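Side-chain contacts in Pre-mRNA splicing factor PRP8 (Cyanidioschyzon merolae, PDB 6NQI), which works in pre-mRNA splicing as a spliceosomal factor and probably binds U2, U5 and U6 snRNAs and intronic pre-mRNA, its RNase H-like domain being the piece described here: residues Asn25-Ile30 against Ala118-Pro123; Thr46-Gln51 against Gln56-Lys61; His65-Leu70 against Thr95-Thr100; Ala157-Leu162 against Trp194-Leu199. All blocks are in the same frame, centred on the assembly; numbering follows the deposited sequence.

Contact 1: Asn25-Ile30 against Ala118-Pro123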
# COMPACT_ATOMS: atom_id res chain seq x y z
N ASN A 25 15.69 6.26 -1.56
CA ASN A 25 14.97 5.02 -1.84
C ASN A 25 13.48 5.30 -1.92
O ASN A 25 12.93 6.02 -1.08
CB ASN A 25 15.24 3.99 -0.75
CG ASN A 25 16.71 3.67 -0.56
OD1 ASN A 25 17.51 3.77 -1.49
ND2 ASN A 25 17.07 3.27 0.65
N GLY A 26 12.83 4.74 -2.94
CA GLY A 26 11.39 4.79 -3.08
C GLY A 26 10.70 3.62 -2.39
O GLY A 26 11.32 2.81 -1.71
N VAL A 27 9.38 3.53 -2.61
CA VAL A 27 8.54 2.48 -2.00
C VAL A 27 7.41 2.15 -2.97
O VAL A 27 6.89 3.02 -3.67
CB VAL A 27 7.97 2.91 -0.63
CG1 VAL A 27 6.89 1.97 -0.17
CG2 VAL A 27 9.05 2.91 0.43
N ILE A 28 7.03 0.87 -3.02
CA ILE A 28 5.79 0.42 -3.65
C ILE A 28 4.89 -0.17 -2.57
O ILE A 28 5.32 -1.02 -1.78
CB ILE A 28 6.06 -0.62 -4.76
CG1 ILE A 28 6.86 0.01 -5.89
CG2 ILE A 28 4.70 -1.26 -5.25
CD1 ILE A 28 7.23 -0.95 -6.98
N TRP A 29 3.65 0.31 -2.50
CA TRP A 29 2.70 -0.14 -1.48
C TRP A 29 1.67 -1.11 -2.05
O TRP A 29 1.15 -0.89 -3.14
CB TRP A 29 1.95 1.06 -0.90
CG TRP A 29 2.79 2.23 -0.66
CD1 TRP A 29 3.09 3.22 -1.54
CD2 TRP A 29 3.40 2.59 0.58
NE1 TRP A 29 3.88 4.17 -0.94
CE2 TRP A 29 4.08 3.80 0.37
CE3 TRP A 29 3.43 2.01 1.85
CZ2 TRP A 29 4.79 4.43 1.38
CZ3 TRP A 29 4.14 2.63 2.85
CH2 TRP A 29 4.81 3.83 2.61
N ILE A 30 1.33 -2.13 -1.26
CA ILE A 30 0.17 -2.99 -1.54
C ILE A 30 -0.69 -3.10 -0.29
O ILE A 30 -0.28 -3.73 0.70
CB ILE A 30 0.58 -4.39 -2.02
CG1 ILE A 30 1.40 -4.32 -3.31
CG2 ILE A 30 -0.70 -5.29 -2.18
CD1 ILE A 30 1.83 -5.66 -3.77
N ALA A 118 0.65 8.35 0.56
CA ALA A 118 0.81 9.25 1.70
C ALA A 118 1.36 8.54 2.93
O ALA A 118 1.86 9.20 3.84
CB ALA A 118 -0.53 9.94 2.01
N LEU A 119 1.32 7.20 2.95
CA LEU A 119 1.94 6.51 4.08
C LEU A 119 3.44 6.82 4.20
O LEU A 119 4.03 6.61 5.27
CB LEU A 119 1.73 5.01 3.97
CG LEU A 119 0.29 4.63 4.23
CD1 LEU A 119 0.09 3.11 4.08
CD2 LEU A 119 -0.10 5.14 5.61
N MET A 120 4.04 7.35 3.13
CA MET A 120 5.43 7.77 3.18
C MET A 120 5.69 8.75 4.30
O MET A 120 6.85 8.95 4.69
CB MET A 120 5.82 8.42 1.84
CG MET A 120 7.31 8.46 1.56
SD MET A 120 7.93 6.79 1.47
CE MET A 120 8.86 6.68 3.00
N ALA A 121 4.63 9.34 4.86
CA ALA A 121 4.72 10.30 5.94
C ALA A 121 4.81 9.66 7.33
O ALA A 121 5.15 10.37 8.29
CB ALA A 121 3.50 11.22 5.87
N LEU A 122 4.57 8.36 7.47
CA LEU A 122 4.67 7.76 8.80
C LEU A 122 6.15 7.60 9.16
O LEU A 122 6.92 7.09 8.34
CB LEU A 122 3.94 6.41 8.83
CG LEU A 122 2.40 6.47 8.64
CD1 LEU A 122 1.69 5.12 8.83
CD2 LEU A 122 1.72 7.52 9.54
N PRO A 123 6.59 8.08 10.33
CA PRO A 123 8.04 8.10 10.60
C PRO A 123 8.68 6.73 10.68
O PRO A 123 9.85 6.58 10.30
CB PRO A 123 8.14 8.88 11.92
CG PRO A 123 6.86 9.66 12.01
CD PRO A 123 5.83 8.76 11.38
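Trp29 and Leu119 form the tight half of this contact, an indole face covered by an aliphatic side chain. Leu119 CB sits 3.8 Å from the centroid of the six-membered ring of Trp29, 24° off the ring normal, a CH-pi contact displaced toward the CZ3-CH2 rim. Beside it the backbone N of Met120 comes obliquely to within 3.5 Å of Trp29 CZ2. The opposite face of the indole is covered from within the strand: Val27 CG1 lies 3.4 Å above the plane of the Trp29 ring. Two residues apart, Val27 and Trp29 emerge on the same side of the strand, and with CG1 of Val27 turned anti to the backbone N (chi1 168°) that methyl is laid over the indole. Trp29 is thus held flat between two aliphatic groups, and its NE1 is satisfied by a hydrogen bond with Thr18 OG1, which helps to set the ring's rotation.

Looser is the partly exposed side chain of Met120. It bends at chi2 and chi3 and brings SD to the ring edge, 5.2 Å from the centroid of the Trp29 six-membered ring, a Met-aromatic contact made from the side. The same sulfur is 4.2 Å from Val27 CG2, the valine methyl that does not lie over the indole. No hydrogen bond crosses between the segments.

Residues 25-30 lie on a central strand of the RNase H-like sheet, paired with strands 11-21 and 37-43. The 3-10 turn of 118-121 leads into helix 123-130, whose Ile125 and Thr129 touch Trp29 and Val27, while Ile28 and Ile30 turn to helix 54-71 on the other side of the sheet.

Contact 2: Thr46-Gln51 against Gln56-Lys61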
# COMPACT_ATOMS: atom_id res chain seq x y z
N THR A 46 19.75 2.27 -6.19
CA THR A 46 20.61 1.77 -7.26
C THR A 46 19.78 1.40 -8.48
O THR A 46 20.30 1.41 -9.60
CB THR A 46 21.45 0.57 -6.80
OG1 THR A 46 20.60 -0.54 -6.46
CG2 THR A 46 22.31 0.95 -5.59
N THR A 47 18.49 1.09 -8.26
CA THR A 47 17.56 0.85 -9.35
C THR A 47 17.69 1.93 -10.42
O THR A 47 17.84 1.63 -11.61
CB THR A 47 16.13 0.83 -8.79
OG1 THR A 47 16.02 -0.15 -7.76
CG2 THR A 47 15.10 0.54 -9.87
N TRP A 48 17.74 3.19 -10.00
CA TRP A 48 17.68 4.28 -10.96
C TRP A 48 19.05 4.73 -11.47
O TRP A 48 19.10 5.51 -12.42
CB TRP A 48 16.96 5.48 -10.32
CG TRP A 48 15.72 5.10 -9.68
CD1 TRP A 48 15.46 5.04 -8.34
CD2 TRP A 48 14.52 4.70 -10.34
NE1 TRP A 48 14.17 4.62 -8.12
CE2 TRP A 48 13.57 4.41 -9.34
CE3 TRP A 48 14.15 4.57 -11.67
CZ2 TRP A 48 12.29 4.00 -9.64
CZ3 TRP A 48 12.90 4.16 -11.97
CH2 TRP A 48 11.97 3.88 -10.96
N ALA A 49 20.14 4.23 -10.89
CA ALA A 49 21.46 4.66 -11.33
C ALA A 49 21.62 4.40 -12.82
O ALA A 49 21.30 3.31 -13.31
CB ALA A 49 22.54 3.93 -10.54
N GLY A 50 22.02 5.44 -13.55
CA GLY A 50 22.24 5.29 -14.97
C GLY A 50 21.01 5.01 -15.81
O GLY A 50 21.15 4.55 -16.95
N GLN A 51 19.81 5.26 -15.31
CA GLN A 51 18.61 4.89 -16.04
C GLN A 51 18.19 6.00 -17.01
O GLN A 51 18.77 7.08 -17.04
CB GLN A 51 17.49 4.55 -15.07
CG GLN A 51 17.68 3.19 -14.41
CD GLN A 51 17.82 2.06 -15.43
OE1 GLN A 51 17.08 2.01 -16.42
NE2 GLN A 51 18.77 1.15 -15.19
N GLN A 56 9.13 3.89 -17.79
CA GLN A 56 9.45 2.60 -18.40
C GLN A 56 9.95 1.59 -17.38
O GLN A 56 9.50 0.44 -17.35
CB GLN A 56 10.51 2.81 -19.49
CG GLN A 56 11.03 1.53 -20.12
CD GLN A 56 10.29 1.15 -21.40
OE1 GLN A 56 10.85 1.27 -22.50
NE2 GLN A 56 9.03 0.68 -21.26
N LEU A 57 10.89 2.00 -16.53
CA LEU A 57 11.41 1.07 -15.53
C LEU A 57 10.38 0.78 -14.43
O LEU A 57 10.18 -0.37 -14.05
CB LEU A 57 12.70 1.63 -14.94
CG LEU A 57 13.40 0.78 -13.87
CD1 LEU A 57 13.32 -0.71 -14.18
CD2 LEU A 57 14.85 1.22 -13.74
N ALA A 58 9.73 1.83 -13.92
CA ALA A 58 8.85 1.72 -12.76
C ALA A 58 7.64 0.83 -13.05
O ALA A 58 7.25 0.01 -12.21
CB ALA A 58 8.41 3.11 -12.32
N LYS A 59 7.01 1.03 -14.21
CA LYS A 59 5.83 0.23 -14.52
C LYS A 59 6.17 -1.26 -14.54
O LYS A 59 5.41 -2.08 -13.99
CB LYS A 59 5.22 0.69 -15.85
CG LYS A 59 5.91 0.21 -17.11
CD LYS A 59 5.33 0.98 -18.29
CE LYS A 59 5.62 0.29 -19.60
NZ LYS A 59 5.02 1.05 -20.74
N TRP A 60 7.33 -1.61 -15.11
CA TRP A 60 7.67 -3.02 -15.21
C TRP A 60 8.13 -3.60 -13.88
O TRP A 60 7.79 -4.74 -13.56
CB TRP A 60 8.72 -3.23 -16.29
CG TRP A 60 8.11 -3.22 -17.66
CD1 TRP A 60 8.20 -2.23 -18.60
CD2 TRP A 60 7.26 -4.22 -18.20
NE1 TRP A 60 7.48 -2.58 -19.72
CE2 TRP A 60 6.89 -3.79 -19.50
CE3 TRP A 60 6.78 -5.44 -17.72
CZ2 TRP A 60 6.06 -4.55 -20.32
CZ3 TRP A 60 5.97 -6.19 -18.54
CH2 TRP A 60 5.61 -5.75 -19.83
N LYS A 61 8.89 -2.83 -13.09
CA LYS A 61 9.24 -3.31 -11.75
C LYS A 61 8.01 -3.48 -10.87
O LYS A 61 7.92 -4.43 -10.09
CB LYS A 61 10.26 -2.39 -11.06
CG LYS A 61 11.72 -2.62 -11.51
CD LYS A 61 12.71 -2.44 -10.35
CE LYS A 61 13.07 -3.76 -9.65
NZ LYS A 61 13.77 -4.69 -10.58
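Leu57, near the start of helix 54-71, meets Thr47, Trp48 and Gln51 of the connection that enters this helix from strand 37-43 of the RNase H-like fold. A type II beta turn from Trp48 to Gln51, with Gly50 at positive phi, reverses the chain just before the helix.

Aromatic packing comes first. The six-membered ring of Trp48 reaches the helix with its outer rim: CZ3 is 3.9 Å from Leu57 CG, and CH2 meets Ala58 CB in the plane of the ring. The indole is also placed from outside, by an edge-to-face contact with Tyr20 and a weak hydrogen bond from NE1 to Ala19 O. An alanine instead of Trp48 would probably leave Leu57 and Ala58 without the aromatic rim they pack against and Tyr20 without its ring partner.

Aliphatic contacts complete the surface patch. Thr47 directs its methyl to the helix, touching Leu57 CD2 and lying 3.9 Å from Lys61 CD, so the lysine takes part through its hydrocarbon chain. The Thr47 hydroxyl OG1 is hydrogen-bonded to His44 O.

Gln51 lies across Leu57 at about a right angle, with its CG, CD and amide OE1 all near Leu57 CD2, CG at 3.5 Å.

Contact 3: His65-Leu70 against Thr95-Thr100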
# COMPACT_ATOMS: atom_id res chain seq x y z
N HIS A 65 6.85 -7.00 -9.33
CA HIS A 65 6.67 -7.12 -7.89
C HIS A 65 5.32 -7.74 -7.54
O HIS A 65 5.24 -8.66 -6.73
CB HIS A 65 6.84 -5.75 -7.22
CG HIS A 65 6.44 -5.72 -5.77
ND1 HIS A 65 5.45 -4.89 -5.28
CD2 HIS A 65 6.87 -6.45 -4.71
CE1 HIS A 65 5.30 -5.09 -3.98
NE2 HIS A 65 6.15 -6.04 -3.61
N VAL A 66 4.25 -7.24 -8.18
CA VAL A 66 2.92 -7.84 -7.97
C VAL A 66 2.94 -9.32 -8.33
O VAL A 66 2.41 -10.15 -7.58
CB VAL A 66 1.85 -7.06 -8.76
CG1 VAL A 66 0.56 -7.85 -8.83
CG2 VAL A 66 1.57 -5.73 -8.08
N LEU A 67 3.57 -9.68 -9.45
CA LEU A 67 3.66 -11.10 -9.76
C LEU A 67 4.37 -11.87 -8.65
O LEU A 67 3.96 -12.98 -8.30
CB LEU A 67 4.36 -11.31 -11.11
CG LEU A 67 4.60 -12.78 -11.49
CD1 LEU A 67 3.33 -13.62 -11.46
CD2 LEU A 67 5.27 -12.92 -12.86
N THR A 68 5.44 -11.30 -8.08
CA THR A 68 6.16 -12.02 -7.03
C THR A 68 5.31 -12.18 -5.77
O THR A 68 5.29 -13.26 -5.15
CB THR A 68 7.49 -11.30 -6.71
OG1 THR A 68 8.25 -11.22 -7.91
CG2 THR A 68 8.29 -12.10 -5.70
N MET A 69 4.60 -11.12 -5.37
CA MET A 69 3.74 -11.21 -4.20
C MET A 69 2.62 -12.21 -4.43
O MET A 69 2.23 -12.93 -3.50
CB MET A 69 3.15 -9.85 -3.82
CG MET A 69 4.12 -8.73 -3.43
SD MET A 69 5.43 -9.21 -2.28
CE MET A 69 4.52 -9.95 -0.93
N LEU A 70 2.10 -12.30 -5.66
CA LEU A 70 1.13 -13.34 -5.98
C LEU A 70 1.74 -14.71 -5.77
O LEU A 70 1.16 -15.57 -5.09
CB LEU A 70 0.63 -13.19 -7.42
CG LEU A 70 -0.30 -12.01 -7.69
CD1 LEU A 70 -0.57 -11.86 -9.18
CD2 LEU A 70 -1.58 -12.10 -6.90
N THR A 95 0.71 -8.58 -19.01
CA THR A 95 1.68 -9.35 -19.78
C THR A 95 2.42 -10.35 -18.90
O THR A 95 2.63 -11.50 -19.29
CB THR A 95 2.72 -8.45 -20.45
OG1 THR A 95 2.07 -7.51 -21.31
CG2 THR A 95 3.68 -9.30 -21.28
N LEU A 96 2.80 -9.94 -17.69
CA LEU A 96 3.54 -10.85 -16.83
C LEU A 96 2.65 -11.93 -16.23
O LEU A 96 3.17 -12.93 -15.73
CB LEU A 96 4.26 -10.09 -15.72
CG LEU A 96 5.27 -9.02 -16.16
CD1 LEU A 96 6.11 -8.49 -15.02
CD2 LEU A 96 6.14 -9.53 -17.28
N LEU A 97 1.32 -11.76 -16.25
CA LEU A 97 0.42 -12.74 -15.67
C LEU A 97 -0.13 -13.70 -16.71
O LEU A 97 -0.67 -14.75 -16.35
CB LEU A 97 -0.75 -12.06 -14.94
CG LEU A 97 -0.39 -11.12 -13.79
CD1 LEU A 97 -1.57 -10.82 -12.93
CD2 LEU A 97 0.68 -11.78 -12.96
N ALA A 98 0.01 -13.36 -17.99
CA ALA A 98 -0.41 -14.24 -19.06
C ALA A 98 0.26 -15.60 -18.92
O ALA A 98 1.44 -15.70 -18.57
CB ALA A 98 -0.05 -13.61 -20.41
N GLY A 99 -0.51 -16.66 -19.19
CA GLY A 99 0.00 -18.02 -19.09
C GLY A 99 0.16 -18.57 -17.69
O GLY A 99 0.61 -19.72 -17.56
N THR A 100 -0.16 -17.80 -16.65
CA THR A 100 -0.02 -18.23 -15.26
C THR A 100 -1.38 -18.45 -14.60
O THR A 100 -2.42 -17.97 -15.06
CB THR A 100 0.76 -17.20 -14.46
OG1 THR A 100 -0.12 -16.13 -14.08
CG2 THR A 100 1.90 -16.64 -15.28
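Leu67 and Leu97 mark the closest backbone approach, their CA atoms 6.9 Å apart where the middle of residues 65-70 on helix 54-71 passes the C-terminal end of helix 90-97. The two side chains slide past each other in opposite directions, each reaching alongside its partner, and Leu67 CD1 comes 3.6 Å from Leu97 CD2. The branches of Leu67 divide their work. CG anti to the backbone N (chi1 176°) carries the fork toward helix 90-97, and chi2 of 55° turns CD1 to Leu97 and CD2 to Leu96, where CD2 packs near Leu96 O and 4.1 Å from Leu96 CB. One turn further along the helix, Leu70 crosses Leu97 at about a right angle; its CD1 is 4.0 Å from both Leu97 CD1 and Leu97 CD2, fitting against the fork of that side chain.

This is helix-to-helix packing on one side of the RNase H-like sheet. Helix 90-97 is the connection of a beta-alpha-beta crossover between the parallel strands 81-84 and 107-108, and the leucines join it to the long helix 54-71, whose Val66, Met69 and Leu70 also rest on strand 11-21. Tyr102, beyond the crossover helix, touches Leu67 and Leu70 too.

The polar work is done within residues 95-100. A type II beta turn from Leu97 to Thr100, with Gly99 at positive phi, ends the helix. Leu97 O is gripped twice from the same face of its carbonyl plane, by the backbone N and the hydroxyl of Thr100. Thr100 OG1 lies 2.7 Å from Leu97 O. That hydroxyl also bonds with Tyr102 N, linking the turn to the chain leading toward strand 107-108.

Contact 4: Ala157-Leu162 against Trp194-Leu199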
# COMPACT_ATOMS: atom_id res chain seq x y z
N ALA A 157 -12.70 1.97 6.32
CA ALA A 157 -12.99 3.39 6.20
C ALA A 157 -12.05 4.23 7.05
O ALA A 157 -11.66 5.33 6.66
CB ALA A 157 -14.45 3.65 6.58
N ARG A 158 -11.68 3.73 8.24
CA ARG A 158 -10.77 4.45 9.11
C ARG A 158 -9.41 4.58 8.47
O ARG A 158 -8.81 5.67 8.46
CB ARG A 158 -10.64 3.70 10.44
CG ARG A 158 -9.88 4.46 11.47
CD ARG A 158 -9.86 3.68 12.77
NE ARG A 158 -11.17 3.53 13.38
CZ ARG A 158 -11.39 2.83 14.48
NH1 ARG A 158 -10.39 2.22 15.08
NH2 ARG A 158 -12.62 2.74 14.98
N PHE A 159 -8.90 3.47 7.93
CA PHE A 159 -7.65 3.49 7.19
C PHE A 159 -7.72 4.50 6.05
O PHE A 159 -6.79 5.29 5.86
CB PHE A 159 -7.38 2.08 6.69
CG PHE A 159 -6.06 1.88 6.03
CD1 PHE A 159 -4.95 1.53 6.77
CD2 PHE A 159 -5.94 2.00 4.66
CE1 PHE A 159 -3.74 1.31 6.18
CE2 PHE A 159 -4.71 1.79 4.05
CZ PHE A 159 -3.62 1.45 4.81
N LEU A 160 -8.83 4.52 5.31
CA LEU A 160 -8.94 5.44 4.18
C LEU A 160 -8.94 6.90 4.65
O LEU A 160 -8.29 7.76 4.03
CB LEU A 160 -10.20 5.11 3.38
CG LEU A 160 -10.34 5.60 1.93
CD1 LEU A 160 -9.14 5.24 1.07
CD2 LEU A 160 -11.58 5.01 1.31
N LEU A 161 -9.66 7.19 5.74
CA LEU A 161 -9.68 8.54 6.30
C LEU A 161 -8.29 8.97 6.74
O LEU A 161 -7.89 10.13 6.54
CB LEU A 161 -10.65 8.61 7.48
CG LEU A 161 -10.73 9.95 8.21
CD1 LEU A 161 -11.13 11.08 7.26
CD2 LEU A 161 -11.68 9.88 9.38
N LEU A 162 -7.53 8.04 7.32
CA LEU A 162 -6.15 8.31 7.71
C LEU A 162 -5.31 8.62 6.49
O LEU A 162 -4.49 9.55 6.53
CB LEU A 162 -5.57 7.11 8.46
CG LEU A 162 -6.02 7.05 9.92
CD1 LEU A 162 -5.64 5.72 10.54
CD2 LEU A 162 -5.46 8.18 10.74
N TRP A 194 2.57 -3.24 13.95
CA TRP A 194 1.40 -2.41 13.69
C TRP A 194 1.84 -1.08 13.12
O TRP A 194 2.80 -0.45 13.59
CB TRP A 194 0.58 -2.17 14.97
CG TRP A 194 -0.07 -3.38 15.59
CD1 TRP A 194 0.10 -4.69 15.22
CD2 TRP A 194 -0.98 -3.40 16.71
NE1 TRP A 194 -0.65 -5.51 16.04
CE2 TRP A 194 -1.32 -4.75 16.96
CE3 TRP A 194 -1.54 -2.41 17.53
CZ2 TRP A 194 -2.19 -5.13 17.99
CZ3 TRP A 194 -2.40 -2.79 18.55
CH2 TRP A 194 -2.71 -4.14 18.77
N LEU A 195 1.10 -0.62 12.14
CA LEU A 195 1.34 0.66 11.50
C LEU A 195 0.91 1.83 12.37
O LEU A 195 1.38 2.94 12.16
CB LEU A 195 0.62 0.65 10.15
CG LEU A 195 0.80 1.72 9.10
CD1 LEU A 195 2.05 1.39 8.31
CD2 LEU A 195 -0.42 1.73 8.21
N TRP A 196 -0.03 1.60 13.29
CA TRP A 196 -0.62 2.57 14.21
C TRP A 196 -0.36 2.25 15.67
O TRP A 196 -0.15 1.09 16.04
CB TRP A 196 -2.13 2.61 13.98
CG TRP A 196 -2.41 2.73 12.55
CD1 TRP A 196 -2.87 1.75 11.72
CD2 TRP A 196 -2.22 3.89 11.75
NE1 TRP A 196 -3.01 2.24 10.45
CE2 TRP A 196 -2.62 3.55 10.44
CE3 TRP A 196 -1.79 5.19 12.01
CZ2 TRP A 196 -2.57 4.47 9.39
CZ3 TRP A 196 -1.75 6.09 10.97
CH2 TRP A 196 -2.14 5.73 9.67
N PRO A 197 -0.42 3.26 16.55
CA PRO A 197 -0.26 3.01 17.98
C PRO A 197 -1.46 2.28 18.57
O PRO A 197 -2.57 2.32 18.04
CB PRO A 197 -0.14 4.42 18.57
CG PRO A 197 -0.93 5.25 17.63
CD PRO A 197 -0.64 4.69 16.27
N ALA A 198 -1.22 1.61 19.70
CA ALA A 198 -2.23 0.79 20.38
C ALA A 198 -3.15 1.67 21.23
O ALA A 198 -2.85 1.95 22.39
CB ALA A 198 -1.55 -0.28 21.23
N LEU A 199 -4.29 2.07 20.67
CA LEU A 199 -5.24 2.95 21.35
C LEU A 199 -6.60 2.28 21.59
O LEU A 199 -7.02 1.42 20.81
CB LEU A 199 -5.46 4.24 20.54
CG LEU A 199 -4.27 5.12 20.18
CD1 LEU A 199 -4.77 6.24 19.28
CD2 LEU A 199 -3.59 5.68 21.41
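Trp196 and Leu162 carry most of this buried contact, with Phe159 completing it. Leu162 projects from helix 152-168 toward residues 194-199, and its CD1 lies over the six-membered ring of Trp196, 3.6 Å from the centroid and only 15° off the normal. In this CH-pi contact CD1 is 3.5 Å from Trp196 CZ2, with Leu162 CB following over CH2 at 3.9 Å. On the opposite face of the indole stands Leu195 CG, 4.0 Å above the plane, so the ring is clasped between a leucine of the helix and its own chain neighbour.

Residues 194-199 have no regular structure; they run in from the chain beyond helix 170-176 and lead to helix 201-210. The contact thereby fixes an irregular connection onto the helical part that follows the RNase H-like sheet in this domain. Trp146 meets the Trp196 ring with planes at about 25°, and Trp204 of helix 201-210 touches it as well. With an alanine in place of Trp196, Leu162 would probably face a gap where the indole lay, and Leu195 and Trp146 would lose the ring they pack on.

Phe159, one turn before Leu162, has its CG anti to the backbone N (chi1 -174°), which carries the ring out from the helix toward the loop. Leu195 CD2 approaches this ring at its edge, 3.9 Å from Phe159 CE1. Phe159 CD1 lies beside the pyrrole edge of Trp196, 4.2 Å from NE1, a nitrogen whose weak hydrogen bond goes to Gly142 O.

How the contacts relate
Contacts 1, 3 and 4 are largely buried, whereas contact 2 lies at the surface and draws on the hydrocarbon parts of polar side chains. Contacts 2 and 3 share helix 54-71 and meet where Trp60 packs on Leu96. Contact 3 reaches contact 1 through His65 and Met69 against Ile28 and Ile30; contact 1 in turn touches contact 4, with Leu122 packed on Leu195. Contacts 3 and 4 lie on opposite sides of the chain's centre, about 30 Å apart between centres. Chemistry follows place: contacts 1 and 4 cover tryptophan faces with leucine, contact 2 uses a tryptophan rim, and contact 3 joins helices through leucines alone.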